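PDB 3SUJ: cerato-platanin 1, which is of unknown function but belongs to the secreted cerato-platanins of a fungus, adopts a double-psi beta-barrel and binds zinc ions. Local coordinates for residues 64-69 with 113-118; 5-10 with 92-97; 16-21 with 28-33. All coordinates share one frame; numbering follows the deposited sequence.

Contact 1. Residues 64-69 with 113-118; sequences YQLTYS and VDVRKV
The Tyr64 ring meets strand 113-118 at two places: CD1 packs against Val115 CG2 at 3.7 Å, and at the phenol end OH lies 3.4 Å from Lys117 CE. The setting is a pair of neighbouring antiparallel strands in the double-psi beta-barrel. Beyond the strand pair, the ring makes an edge-to-face contact with Phe90, and Asp51, a zinc-binding residue of this protein, also lies next to the Tyr64 side chain. Two other flat groups, the amide of Gln65 and the guanidinium of Arg116, leave the opposite side of the sheet side by side with planes 22° apart. Gln65 OE1 has the aliphatic Arg116 CD at 4.0 Å, while NE2 is hydrogen-bonded to Tyr79 OH, as Thr67 OG1 on the same face is to Ser77 OG. Tyr64-Lys117 and Leu66-Val115 are non-hydrogen-bonded pairs; Gln65-Arg116 and Thr67-Asp114 are hydrogen-bonded ones, each closed by two backbone bonds, such as Gln65 N to Arg116 O at 2.8 Å. On the face of Tyr64, Val115 CG2, anti to its backbone N, reaches both Tyr64 CD1 and Leu66 CD2, the latter also at 3.7 Å. The Lys117 chain bends at chi3 (-67°), which places CE beside the phenol; NZ continues to Asn59 OD1 and Ser62 OG. An alanine in place of Tyr64 would probably open a gap beside Val115 CG2 and leave Lys117 CE and Phe90 without the ring they pack against. Where strand 63-68 ends, one water donates to Thr67 O and Asp114 OD2 and accepts from Ser69 OG, its oxygen 2.9 Å from that hydroxyl.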
ATOM      1  N   TYR A  64       2.464   4.715   4.838  1.00  7.78           N
ATOM      2  CA  TYR A  64       1.257   4.795   5.663  1.00  7.84           C
ATOM      3  C   TYR A  64       1.241   3.666   6.642  1.00  7.89           C
ATOM      4  O   TYR A  64       1.335   2.463   6.224  1.00  8.80           O
ATOM      5  CB  TYR A  64      -0.014   4.755   4.774  1.00  8.17           C
ATOM      6  CG  TYR A  64      -0.146   5.965   3.934  1.00  7.49           C
ATOM      7  CD1 TYR A  64      -0.875   7.062   4.407  1.00  8.83           C
ATOM      8  CD2 TYR A  64       0.382   6.058   2.666  1.00  9.93           C
ATOM      9  CE1 TYR A  64      -1.052   8.220   3.659  1.00  9.22           C
ATOM     10  CE2 TYR A  64       0.198   7.235   1.903  1.00  9.73           C
ATOM     11  CZ  TYR A  64      -0.552   8.253   2.385  1.00 10.06           C
ATOM     12  OH  TYR A  64      -0.700   9.388   1.582  1.00 12.33           O
ATOM     13  N   GLN A  65       1.047   3.964   7.908  1.00  7.92           N
ATOM     14  CA  GLN A  65       0.777   2.966   8.905  1.00  7.02           C
ATOM     15  C   GLN A  65      -0.695   2.695   8.969  1.00  6.90           C
ATOM     16  O   GLN A  65      -1.519   3.609   9.171  1.00  7.89           O
ATOM     17  CB  GLN A  65       1.228   3.507  10.233  1.00  8.05           C
ATOM     18  CG  GLN A  65       0.992   2.496  11.406  1.00  9.31           C
ATOM     19  CD  GLN A  65       1.296   3.147  12.745  1.00 10.74           C
ATOM     20  OE1 GLN A  65       0.822   4.292  12.975  1.00 17.12           O
ATOM     21  NE2 GLN A  65       2.088   2.550  13.590  1.00 11.32           N
ATOM     22  N   LEU A  66      -1.055   1.441   8.724  1.00  7.54           N
ATOM     23  CA  LEU A  66      -2.446   1.007   8.723  1.00  7.05           C
ATOM     24  C   LEU A  66      -2.635   0.026   9.850  1.00  6.97           C
ATOM     25  O   LEU A  66      -1.950  -0.960   9.907  1.00  8.64           O
ATOM     26  CB  LEU A  66      -2.813   0.345   7.396  1.00  7.04           C
ATOM     27  CG  LEU A  66      -2.497   1.154   6.144  1.00  9.51           C
ATOM     28  CD1 LEU A  66      -2.841   0.356   4.843  1.00 14.49           C
ATOM     29  CD2 LEU A  66      -3.255   2.435   6.091  1.00 15.69           C
ATOM     30  N   THR A  67      -3.572   0.348  10.733  1.00  7.06           N
ATOM     31  CA  THR A  67      -3.779  -0.448  11.942  1.00  8.52           C
ATOM     32  C   THR A  67      -5.160  -1.016  11.951  1.00  7.86           C
ATOM     33  O   THR A  67      -6.161  -0.338  11.773  1.00  9.15           O
ATOM     34  CB  THR A  67      -3.555   0.412  13.240  1.00  8.80           C
ATOM     35  OG1 THR A  67      -2.182   0.924  13.171  1.00  8.87           O
ATOM     36  CG2 THR A  67      -3.693  -0.485  14.472  1.00 10.16           C
ATOM     37  N   TYR A  68      -5.131  -2.340  12.131  1.00  8.68           N
ATOM     38  CA  TYR A  68      -6.411  -3.144  12.162  1.00  9.21           C
ATOM     39  C   TYR A  68      -6.602  -3.651  13.542  1.00 10.03           C
ATOM     40  O   TYR A  68      -5.712  -4.260  14.120  1.00 10.69           O
ATOM     41  CB  TYR A  68      -6.347  -4.310  11.170  1.00  9.05           C
ATOM     42  CG  TYR A  68      -7.583  -5.171  11.150  1.00 11.53           C
ATOM     43  CD1 TYR A  68      -8.803  -4.665  10.772  1.00 12.21           C
ATOM     44  CD2 TYR A  68      -7.497  -6.486  11.549  1.00 12.42           C
ATOM     45  CE1 TYR A  68      -9.966  -5.502  10.744  1.00 13.65           C
ATOM     46  CE2 TYR A  68      -8.660  -7.338  11.521  1.00 14.10           C
ATOM     47  CZ  TYR A  68      -9.804  -6.765  11.145  1.00 14.29           C
ATOM     48  OH  TYR A  68     -10.956  -7.567  11.076  1.00 19.10           O
ATOM     49  N   SER A  69      -7.812  -3.356  14.044  1.00 12.76           N
ATOM     50  CA  SER A  69      -8.179  -3.877  15.365  1.00 17.59           C
ATOM     51  C   SER A  69      -9.245  -4.938  15.153  1.00 18.56           C
ATOM     52  O   SER A  69     -10.415  -4.605  14.912  1.00 18.65           O
ATOM     53  CB  SER A  69      -8.798  -2.743  16.129  1.00 20.32           C
ATOM     54  OG  SER A  69      -7.772  -1.829  16.428  1.00 25.62           O
ATOM     55  N   VAL A 113      -9.563   0.360   8.796  1.00  9.92           N
ATOM     56  CA  VAL A 113      -8.286   0.553   9.507  1.00 10.68           C
ATOM     57  C   VAL A 113      -8.135   1.987   9.965  1.00 10.62           C
ATOM     58  O   VAL A 113      -8.703   2.902   9.385  1.00 11.25           O
ATOM     59  CB  VAL A 113      -7.085   0.177   8.595  1.00 10.85           C
ATOM     60  CG1 VAL A 113      -7.082  -1.318   8.247  1.00 13.04           C
ATOM     61  CG2 VAL A 113      -7.057   1.025   7.357  1.00 11.63           C
ATOM     62  N   ASP A 114      -7.292   2.153  10.976  1.00  9.71           N
ATOM     63  CA  ASP A 114      -6.787   3.549  11.251  1.00 10.65           C
ATOM     64  C   ASP A 114      -5.573   3.813  10.433  1.00  9.44           C
ATOM     65  O   ASP A 114      -4.770   2.926  10.249  1.00 11.87           O
ATOM     66  CB  ASP A 114      -6.424   3.652  12.763  1.00 14.25           C
ATOM     67  CG  ASP A 114      -7.610   3.939  13.545  1.00 23.13           C
ATOM     68  OD1 ASP A 114      -8.039   5.111  13.503  1.00 31.29           O
ATOM     69  OD2 ASP A 114      -8.163   3.011  14.125  1.00 31.43           O
ATOM     70  N   VAL A 115      -5.376   5.007   9.917  1.00  9.86           N
ATOM     71  CA  VAL A 115      -4.271   5.357   9.054  1.00  9.91           C
ATOM     72  C   VAL A 115      -3.537   6.553   9.626  1.00  9.46           C
ATOM     73  O   VAL A 115      -4.222   7.569  10.004  1.00 11.84           O
ATOM     74  CB  VAL A 115      -4.772   5.624   7.644  1.00 12.39           C
ATOM     75  CG1 VAL A 115      -5.879   6.633   7.580  1.00 14.72           C
ATOM     76  CG2 VAL A 115      -3.616   6.060   6.722  1.00 13.95           C
ATOM     77  N   ARG A 116      -2.218   6.521   9.556  1.00 10.21           N
ATOM     78  CA  ARG A 116      -1.417   7.690   9.826  1.00 11.64           C
ATOM     79  C   ARG A 116      -0.310   7.682   8.810  1.00 11.71           C
ATOM     80  O   ARG A 116       0.313   6.610   8.606  1.00 12.39           O
ATOM     81  CB  ARG A 116      -0.838   7.432  11.217  1.00 15.05           C
ATOM     82  CG  ARG A 116      -0.204   8.469  12.053  1.00 23.18           C
ATOM     83  CD  ARG A 116      -0.783   7.887  13.363  0.50 18.49           C
ATOM     84  NE  ARG A 116      -1.481   8.835  14.158  0.50 13.86           N
ATOM     85  CZ  ARG A 116      -0.982   9.210  15.313  0.50 12.76           C
ATOM     86  NH1 ARG A 116       0.173   8.685  15.727  0.50 11.56           N
ATOM     87  NH2 ARG A 116      -1.567  10.155  15.930  0.50 10.08           N
ATOM     88  N   LYS A 117       0.030   8.786   8.197  1.00 10.88           N
ATOM     89  CA  LYS A 117       1.286   8.880   7.431  1.00 11.73           C
ATOM     90  C   LYS A 117       2.450   8.936   8.392  1.00 11.13           C
ATOM     91  O   LYS A 117       2.356   9.666   9.409  1.00 13.09           O
ATOM     92  CB  LYS A 117       1.287  10.107   6.562  1.00 13.05           C
ATOM     93  CG  LYS A 117       2.548   9.946   5.606  1.00 14.42           C
ATOM     94  CD  LYS A 117       2.747  11.031   4.618  1.00 16.66           C
ATOM     95  CE  LYS A 117       1.611  11.104   3.483  1.00 15.89           C
ATOM     96  NZ  LYS A 117       1.985  12.141   2.612  1.00 19.60           N
ATOM     97  N   VAL A 118       3.462   8.097   8.217  1.00  9.74           N
ATOM     98  CA  VAL A 118       4.622   8.005   9.115  1.00 10.63           C
ATOM     99  C   VAL A 118       5.900   8.163   8.294  1.00 10.37           C
ATOM    100  O   VAL A 118       5.910   8.207   7.080  1.00 10.85           O
ATOM    101  CB  VAL A 118       4.621   6.658   9.895  1.00 10.17           C
ATOM    102  CG1 VAL A 118       3.385   6.525  10.775  1.00 11.06           C
ATOM    103  CG2 VAL A 118       4.691   5.422   8.918  1.00 10.38           C
TER
HETATM  104  O   HOH W   1      -7.542   0.114  14.288  1.00 22.53           O

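Contact 2. Residues 5-10 with 92-97; sequences LSYDEA and ASKQAM
Met97 fills the angle between Leu5 and Tyr7: CG lies 4.3 Å from Leu5 CD2, and SD is 3.8 Å from Tyr7 CD1 in a Met-aromatic contact, the two side chains crossing at about a right angle. This is where strand 3-7 of the double-psi barrel pairs in parallel with the end of strand 90-92, just before the chain turns into helix 94-101. Ala92 CB adds to the apolar centre beside Leu5 CD1. At the Tyr7-Ala92 bridge, Ala92 N donates to Ser6 O and Asp8 N to Ala92 O, both at 2.9 Å. Tyr7 CG takes the crowded position between backbone N and carbonyl carbon (chi1 76°), and the ring beyond it runs alongside Lys94, whose CB is 3.5 Å from Tyr7 CD2. Glu9 CG lies in plane at the ring edge, and Glu9 CD is 3.7 Å from Lys94 CD. The two charges do not meet, with Glu9 OE1 and Lys94 NZ 5.4 Å apart; NZ forms a salt bridge with Asp98 instead. Each segment also carries a turn or cap of its own: Asp8 OD1 makes an Asx turn with Ala10 N, and Ser93, its OG also bonded to Pro44 O, N-caps the helix, OG accepting from Ala96 N at 2.9 Å.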
ATOM      1  N   LEU A   5      -9.601  -0.522   3.758  1.00  7.64           N
ATOM      2  CA  LEU A   5      -8.470  -1.230   3.186  1.00  8.12           C
ATOM      3  C   LEU A   5      -8.989  -2.470   2.428  1.00  7.59           C
ATOM      4  O   LEU A   5      -9.645  -3.322   3.027  1.00  8.54           O
ATOM      5  CB  LEU A   5      -7.470  -1.652   4.273  1.00  8.23           C
ATOM      6  CG  LEU A   5      -6.350  -2.532   3.712  1.00 10.27           C
ATOM      7  CD1 LEU A   5      -5.429  -1.829   2.788  1.00  9.78           C
ATOM      8  CD2 LEU A   5      -5.565  -3.139   4.832  1.00 14.28           C
ATOM      9  N   SER A   6      -8.575  -2.557   1.184  1.00  7.22           N
ATOM     10  CA  SER A   6      -8.878  -3.707   0.296  1.00  8.54           C
ATOM     11  C   SER A   6      -7.586  -4.274  -0.167  1.00  8.07           C
ATOM     12  O   SER A   6      -6.505  -3.754   0.205  1.00  7.80           O
ATOM     13  CB  SER A   6      -9.668  -3.227  -0.895  1.00  9.82           C
ATOM     14  OG  SER A   6     -10.920  -2.688  -0.379  1.00 11.92           O
ATOM     15  N   TYR A   7      -7.617  -5.327  -0.984  1.00  7.96           N
ATOM     16  CA  TYR A   7      -6.363  -5.861  -1.517  1.00  7.93           C
ATOM     17  C   TYR A   7      -6.476  -6.078  -3.017  1.00  7.65           C
ATOM     18  O   TYR A   7      -7.603  -6.167  -3.560  1.00  8.55           O
ATOM     19  CB  TYR A   7      -5.917  -7.108  -0.822  1.00  9.46           C
ATOM     20  CG  TYR A   7      -6.621  -8.365  -1.144  1.00  9.09           C
ATOM     21  CD1 TYR A   7      -7.740  -8.714  -0.445  1.00 12.38           C
ATOM     22  CD2 TYR A   7      -6.120  -9.222  -2.130  1.00  7.57           C
ATOM     23  CE1 TYR A   7      -8.416  -9.880  -0.755  1.00 14.12           C
ATOM     24  CE2 TYR A   7      -6.741 -10.403  -2.443  1.00 10.31           C
ATOM     25  CZ  TYR A   7      -7.880 -10.736  -1.768  1.00 13.94           C
ATOM     26  OH  TYR A   7      -8.588 -11.960  -1.988  1.00 18.21           O
ATOM     27  N   ASP A   8      -5.346  -6.211  -3.665  1.00  8.06           N
ATOM     28  CA  ASP A   8      -5.336  -6.574  -5.097  1.00  8.53           C
ATOM     29  C   ASP A   8      -4.050  -7.311  -5.296  1.00  9.23           C
ATOM     30  O   ASP A   8      -2.972  -6.800  -5.029  1.00  8.93           O
ATOM     31  CB  ASP A   8      -5.367  -5.342  -5.997  1.00  9.52           C
ATOM     32  CG  ASP A   8      -5.716  -5.686  -7.406  1.00 12.50           C
ATOM     33  OD1 ASP A   8      -5.011  -6.474  -8.022  1.00 11.28           O
ATOM     34  OD2 ASP A   8      -6.840  -5.247  -7.883  1.00 20.14           O
ATOM     35  N   GLU A   9      -4.135  -8.554  -5.812  1.00  9.07           N
ATOM     36  CA  GLU A   9      -2.953  -9.399  -6.079  1.00 10.42           C
ATOM     37  C   GLU A   9      -2.064  -8.893  -7.135  1.00  8.74           C
ATOM     38  O   GLU A   9      -0.935  -9.366  -7.209  1.00  9.95           O
ATOM     39  CB  GLU A   9      -3.400 -10.852  -6.356  1.00 11.70           C
ATOM     40  CG  GLU A   9      -3.988 -11.448  -5.126  1.00 14.30           C
ATOM     41  CD  GLU A   9      -4.232 -12.972  -5.220  1.00 22.49           C
ATOM     42  OE1 GLU A   9      -3.278 -13.677  -5.028  1.00 23.93           O
ATOM     43  OE2 GLU A   9      -5.381 -13.390  -5.328  1.00 25.62           O
ATOM     44  N   ALA A  10      -2.458  -7.875  -7.880  1.00  8.65           N
ATOM     45  CA  ALA A  10      -1.509  -7.236  -8.756  1.00  9.60           C
ATOM     46  C   ALA A  10      -0.285  -6.765  -7.991  1.00  9.36           C
ATOM     47  O   ALA A  10       0.806  -6.765  -8.491  1.00 10.22           O
ATOM     48  CB  ALA A  10      -2.109  -6.101  -9.519  1.00 11.28           C
ATOM     49  N   ALA A  92      -3.961  -2.713  -0.698  1.00  7.94           N
ATOM     50  CA  ALA A  92      -2.608  -3.268  -0.539  1.00  8.55           C
ATOM     51  C   ALA A  92      -2.480  -4.576  -1.254  1.00  8.26           C
ATOM     52  O   ALA A  92      -3.438  -5.108  -1.818  1.00  7.91           O
ATOM     53  CB  ALA A  92      -2.291  -3.420   0.927  1.00  9.95           C
ATOM     54  N   SER A  93      -1.268  -5.115  -1.287  1.00  8.61           N
ATOM     55  CA  SER A  93      -1.061  -6.487  -1.693  1.00  7.82           C
ATOM     56  C   SER A  93      -1.905  -7.408  -0.870  1.00  8.75           C
ATOM     57  O   SER A  93      -2.205  -7.134   0.314  1.00  8.76           O
ATOM     58  CB  SER A  93       0.422  -6.925  -1.690  1.00 10.10           C
ATOM     59  OG  SER A  93       1.053  -7.165  -0.290  1.00  9.54           O
ATOM     60  N   LYS A  94      -2.191  -8.644  -1.397  1.00  8.40           N
ATOM     61  CA  LYS A  94      -2.808  -9.671  -0.569  1.00  8.65           C
ATOM     62  C   LYS A  94      -1.874 -10.057   0.587  1.00  9.13           C
ATOM     63  O   LYS A  94      -2.399 -10.246   1.676  1.00  8.86           O
ATOM     64  CB  LYS A  94      -3.188 -10.905  -1.414  1.00 11.36           C
ATOM     65  CG  LYS A  94      -4.012 -11.873  -0.626  1.00 11.19           C
ATOM     66  CD  LYS A  94      -4.356 -13.067  -1.526  1.00 13.02           C
ATOM     67  CE  LYS A  94      -5.116 -14.054  -0.689  1.00 16.99           C
ATOM     68  NZ  LYS A  94      -4.226 -14.888   0.174  1.00 28.31           N
ATOM     69  N   GLN A  95      -0.592 -10.190   0.332  1.00  9.51           N
ATOM     70  CA  GLN A  95       0.320 -10.552   1.433  1.00 10.65           C
ATOM     71  C   GLN A  95       0.218  -9.502   2.569  1.00 10.35           C
ATOM     72  O   GLN A  95       0.214  -9.874   3.736  1.00 11.02           O
ATOM     73  CB  GLN A  95       1.726 -10.648   0.934  1.00 12.58           C
ATOM     74  CG  GLN A  95       2.039 -11.957   0.202  1.00 15.47           C
ATOM     75  CD  GLN A  95       3.292 -11.870  -0.530  1.00 18.33           C
ATOM     76  OE1 GLN A  95       4.373 -12.250   0.058  1.00 20.08           O
ATOM     77  NE2 GLN A  95       3.250 -11.343  -1.751  1.00 15.22           N
ATOM     78  N   ALA A  96       0.187  -8.224   2.242  1.00  9.13           N
ATOM     79  CA  ALA A  96       0.104  -7.208   3.274  1.00  9.72           C
ATOM     80  C   ALA A  96      -1.198  -7.307   4.046  1.00  9.15           C
ATOM     81  O   ALA A  96      -1.206  -7.226   5.277  1.00  9.70           O
ATOM     82  CB  ALA A  96       0.252  -5.904   2.613  1.00 10.47           C
ATOM     83  N   MET A  97      -2.328  -7.513   3.334  1.00  8.05           N
ATOM     84  CA  MET A  97      -3.583  -7.581   4.024  1.00  8.57           C
ATOM     85  C   MET A  97      -3.699  -8.885   4.845  1.00  9.00           C
ATOM     86  O   MET A  97      -4.310  -8.849   5.915  1.00  8.85           O
ATOM     87  CB  MET A  97      -4.767  -7.390   3.049  1.00  9.41           C
ATOM     88  CG  MET A  97      -6.093  -7.281   3.834  1.00  9.76           C
ATOM     89  SD  MET A  97      -7.397  -6.705   2.728  1.00 11.90           S
ATOM     90  CE  MET A  97      -8.834  -6.871   3.741  1.00 11.19           C
TER

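Contact 3. Residues 16-21 with 28-33; sequences SSLLSV and NGLYPK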
ATOM      1  N   SER A  16       6.318  -6.647 -11.716  1.00 11.22           N
ATOM      2  CA  SER A  16       5.620  -5.569 -12.436  1.00 12.29           C
ATOM      3  C   SER A  16       6.376  -4.259 -12.414  1.00 10.99           C
ATOM      4  O   SER A  16       7.060  -3.939 -11.431  1.00 11.47           O
ATOM      5  CB  SER A  16       4.229  -5.380 -11.809  1.00 11.83           C
ATOM      6  OG  SER A  16       3.511  -6.581 -12.024  1.00 12.70           O
ATOM      7  N   SER A  17       6.337  -3.510 -13.491  1.00 11.88           N
ATOM      8  CA  SER A  17       7.067  -2.300 -13.605  1.00 12.67           C
ATOM      9  C   SER A  17       6.434  -1.138 -12.821  1.00 12.11           C
ATOM     10  O   SER A  17       5.210  -1.005 -12.767  1.00 12.93           O
ATOM     11  CB  SER A  17       7.112  -1.903 -15.096  1.00 14.20           C
ATOM     12  OG  SER A  17       7.763  -0.699 -15.266  1.00 14.60           O
ATOM     13  N   LEU A  18       7.246  -0.229 -12.292  1.00 12.08           N
ATOM     14  CA  LEU A  18       6.678   0.990 -11.734  1.00 11.68           C
ATOM     15  C   LEU A  18       6.018   1.851 -12.791  1.00 11.62           C
ATOM     16  O   LEU A  18       5.215   2.730 -12.479  1.00 11.86           O
ATOM     17  CB  LEU A  18       7.687   1.833 -10.991  1.00 12.26           C
ATOM     18  CG  LEU A  18       7.788   1.537  -9.478  1.00 10.18           C
ATOM     19  CD1 LEU A  18       6.477   1.924  -8.699  1.00 12.36           C
ATOM     20  CD2 LEU A  18       8.207   0.123  -9.213  1.00 12.36           C
ATOM     21  N   LEU A  19       6.293   1.610 -14.073  1.00 11.69           N
ATOM     22  CA  LEU A  19       5.537   2.297 -15.146  1.00 12.41           C
ATOM     23  C   LEU A  19       4.089   1.881 -15.228  1.00 12.56           C
ATOM     24  O   LEU A  19       3.297   2.603 -15.861  1.00 14.92           O
ATOM     25  CB  LEU A  19       6.259   2.172 -16.512  1.00 15.54           C
ATOM     26  CG  LEU A  19       7.648   2.738 -16.530  1.00 16.27           C
ATOM     27  CD1 LEU A  19       8.296   2.323 -17.890  1.00 21.55           C
ATOM     28  CD2 LEU A  19       7.666   4.239 -16.242  1.00 22.44           C
ATOM     29  N   SER A  20       3.703   0.835 -14.525  1.00 10.90           N
ATOM     30  CA  SER A  20       2.314   0.331 -14.549  1.00 11.92           C
ATOM     31  C   SER A  20       1.345   0.959 -13.553  1.00 11.45           C
ATOM     32  O   SER A  20       0.168   0.636 -13.562  1.00 13.32           O
ATOM     33  CB  SER A  20       2.279  -1.182 -14.351  1.00 12.87           C
ATOM     34  OG  SER A  20       2.520  -1.590 -13.013  1.00 13.56           O
ATOM     35  N   VAL A  21       1.880   1.844 -12.691  1.00 10.79           N
ATOM     36  CA  VAL A  21       1.053   2.462 -11.629  1.00  9.36           C
ATOM     37  C   VAL A  21       1.106   3.958 -11.791  1.00  7.91           C
ATOM     38  O   VAL A  21       1.890   4.543 -12.543  1.00 10.25           O
ATOM     39  CB  VAL A  21       1.573   1.962 -10.247  1.00  8.96           C
ATOM     40  CG1 VAL A  21       1.368   0.464 -10.087  1.00  5.76           C
ATOM     41  CG2 VAL A  21       3.039   2.373 -10.063  1.00 10.26           C
ATOM     42  N   ASN A  28       7.824  13.353  -8.828  1.00 15.12           N
ATOM     43  CA  ASN A  28       7.399  12.573  -7.651  1.00 15.69           C
ATOM     44  C   ASN A  28       7.269  11.056  -7.961  1.00 15.83           C
ATOM     45  O   ASN A  28       6.897  10.248  -7.082  1.00 18.19           O
ATOM     46  CB  ASN A  28       6.082  13.132  -7.109  1.00 17.40           C
ATOM     47  CG  ASN A  28       6.257  14.477  -6.584  1.00 19.03           C
ATOM     48  OD1 ASN A  28       7.220  14.696  -5.837  1.00 25.72           O
ATOM     49  ND2 ASN A  28       5.425  15.426  -6.934  1.00 20.28           N
ATOM     50  N   GLY A  29       7.524  10.632  -9.166  1.00 14.41           N
ATOM     51  CA  GLY A  29       7.382   9.233  -9.541  1.00 15.58           C
ATOM     52  C   GLY A  29       8.505   8.385  -9.025  1.00 14.12           C
ATOM     53  O   GLY A  29       9.551   8.872  -8.589  1.00 17.82           O
ATOM     54  N   LEU A  30       8.328   7.106  -9.099  1.00 13.72           N
ATOM     55  CA  LEU A  30       9.216   6.142  -8.435  1.00 13.27           C
ATOM     56  C   LEU A  30      10.130   5.441  -9.412  1.00 13.78           C
ATOM     57  O   LEU A  30      11.097   4.805  -8.961  1.00 13.55           O
ATOM     58  CB  LEU A  30       8.362   5.138  -7.647  1.00 13.87           C
ATOM     59  CG  LEU A  30       7.606   5.843  -6.519  1.00 14.58           C
ATOM     60  CD1 LEU A  30       6.643   4.844  -5.898  1.00 15.76           C
ATOM     61  CD2 LEU A  30       8.574   6.446  -5.433  1.00 21.12           C
ATOM     62  N   TYR A  31       9.839   5.555 -10.692  1.00 15.05           N
ATOM     63  CA  TYR A  31      10.702   5.071 -11.774  1.00 18.18           C
ATOM     64  C   TYR A  31      11.545   6.262 -12.291  1.00 20.89           C
ATOM     65  O   TYR A  31      11.033   7.359 -12.508  1.00 20.69           O
ATOM     66  CB  TYR A  31       9.814   4.539 -12.882  1.00 18.09           C
ATOM     67  CG  TYR A  31      10.512   3.795 -13.954  1.00 18.09           C
ATOM     68  CD1 TYR A  31      10.589   2.399 -13.959  1.00 19.77           C
ATOM     69  CD2 TYR A  31      11.060   4.497 -15.025  1.00 20.27           C
ATOM     70  CE1 TYR A  31      11.189   1.714 -15.012  1.00 23.56           C
ATOM     71  CE2 TYR A  31      11.701   3.833 -16.037  1.00 23.27           C
ATOM     72  CZ  TYR A  31      11.734   2.449 -16.032  1.00 25.52           C
ATOM     73  OH  TYR A  31      12.319   1.774 -17.074  1.00 31.47           O
ATOM     74  N   PRO A  32      12.838   6.048 -12.547  1.00 22.09           N
ATOM     75  CA  PRO A  32      13.586   4.791 -12.575  1.00 22.69           C
ATOM     76  C   PRO A  32      14.317   4.447 -11.278  1.00 20.78           C
ATOM     77  O   PRO A  32      15.011   3.452 -11.277  1.00 23.12           O
ATOM     78  CB  PRO A  32      14.595   5.019 -13.747  1.00 24.12           C
ATOM     79  CG  PRO A  32      14.759   6.512 -13.730  1.00 25.83           C
ATOM     80  CD  PRO A  32      13.719   7.196 -12.869  1.00 24.07           C
ATOM     81  N   LYS A  33      14.118   5.176 -10.172  1.00 20.09           N
ATOM     82  CA  LYS A  33      14.757   4.845  -8.907  1.00 19.44           C
ATOM     83  C   LYS A  33      14.410   3.396  -8.509  1.00 18.22           C
ATOM     84  O   LYS A  33      15.266   2.613  -8.045  1.00 19.62           O
ATOM     85  CB  LYS A  33      14.332   5.789  -7.830  1.00 19.15           C
ATOM     86  CG  LYS A  33      15.035   5.535  -6.530  1.00 20.88           C
ATOM     87  CD  LYS A  33      14.678   6.619  -5.507  1.00 23.73           C
ATOM     88  CE  LYS A  33      15.274   6.329  -4.180  1.00 24.81           C
ATOM     89  NZ  LYS A  33      14.965   7.386  -3.178  1.00 35.61           N
TER
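Leu19 and Tyr31 meet because each first torsion turns CG toward the other loop: Leu19 CG is anti to its carbonyl carbon (chi1 -59°), and Tyr31 CG is anti to its backbone N (chi1 -170°). Both segments belong to the long irregular connection of the double-psi beta-barrel between strands 3-7 and 47-49, one forming a short 3-10 turn, the other an irregular loop with a cis peptide bond before Pro32. Leu19 CG stands 3.8 Å from the centroid of the Tyr31 ring, a CH-pi contact almost exactly over the centre of one face. Its two methyls spread over the same ring, CD2 approaching Tyr31 CD2 at 3.6 Å and CD1 lying toward CZ and OH. Leu18 CB sits at the ring edge, 3.9 Å from Tyr31 CB. Deeper in, the Leu18 side chain crosses that of Leu30, with CD1 3.9 Å from Leu30 CB. No hydrogen bond joins the segments, so side-chain contact alone links them directly; Leu30 is also tied by its backbone to Cys23, whose disulfide partner is Cys60. The 3-10 turn is held from within. Ser17 OG accepts from Leu19 N in an ST turn, and Ser17 O takes two donors, Ser20 N and Ser20 OG, the hydroxyl at 2.8 Å.

How the contacts relate
Contacts 1 and 2, both partly buried, are built on the same sheet, where strands 111-118 and 3-7 are neighbours, and they touch: Leu5 of contact 2 packs on Leu66 and Val113 of contact 1. Both join backbone hydrogen bonds to apolar packing, with Leu66, Val113, Leu5, Ala92 and Met97 buried and charged residues such as Asp114, Lys117 and Glu9 exposed, but contact 1 pairs two antiparallel strands whereas contact 2 joins a parallel bridge to a helix start. Contact 3 lies at the surface between irregular loops, without any hydrogen bond across it. It is nested inside the loop closed by contact 2, yet touches neither of the others, its centre about 24 Å from that of contact 1.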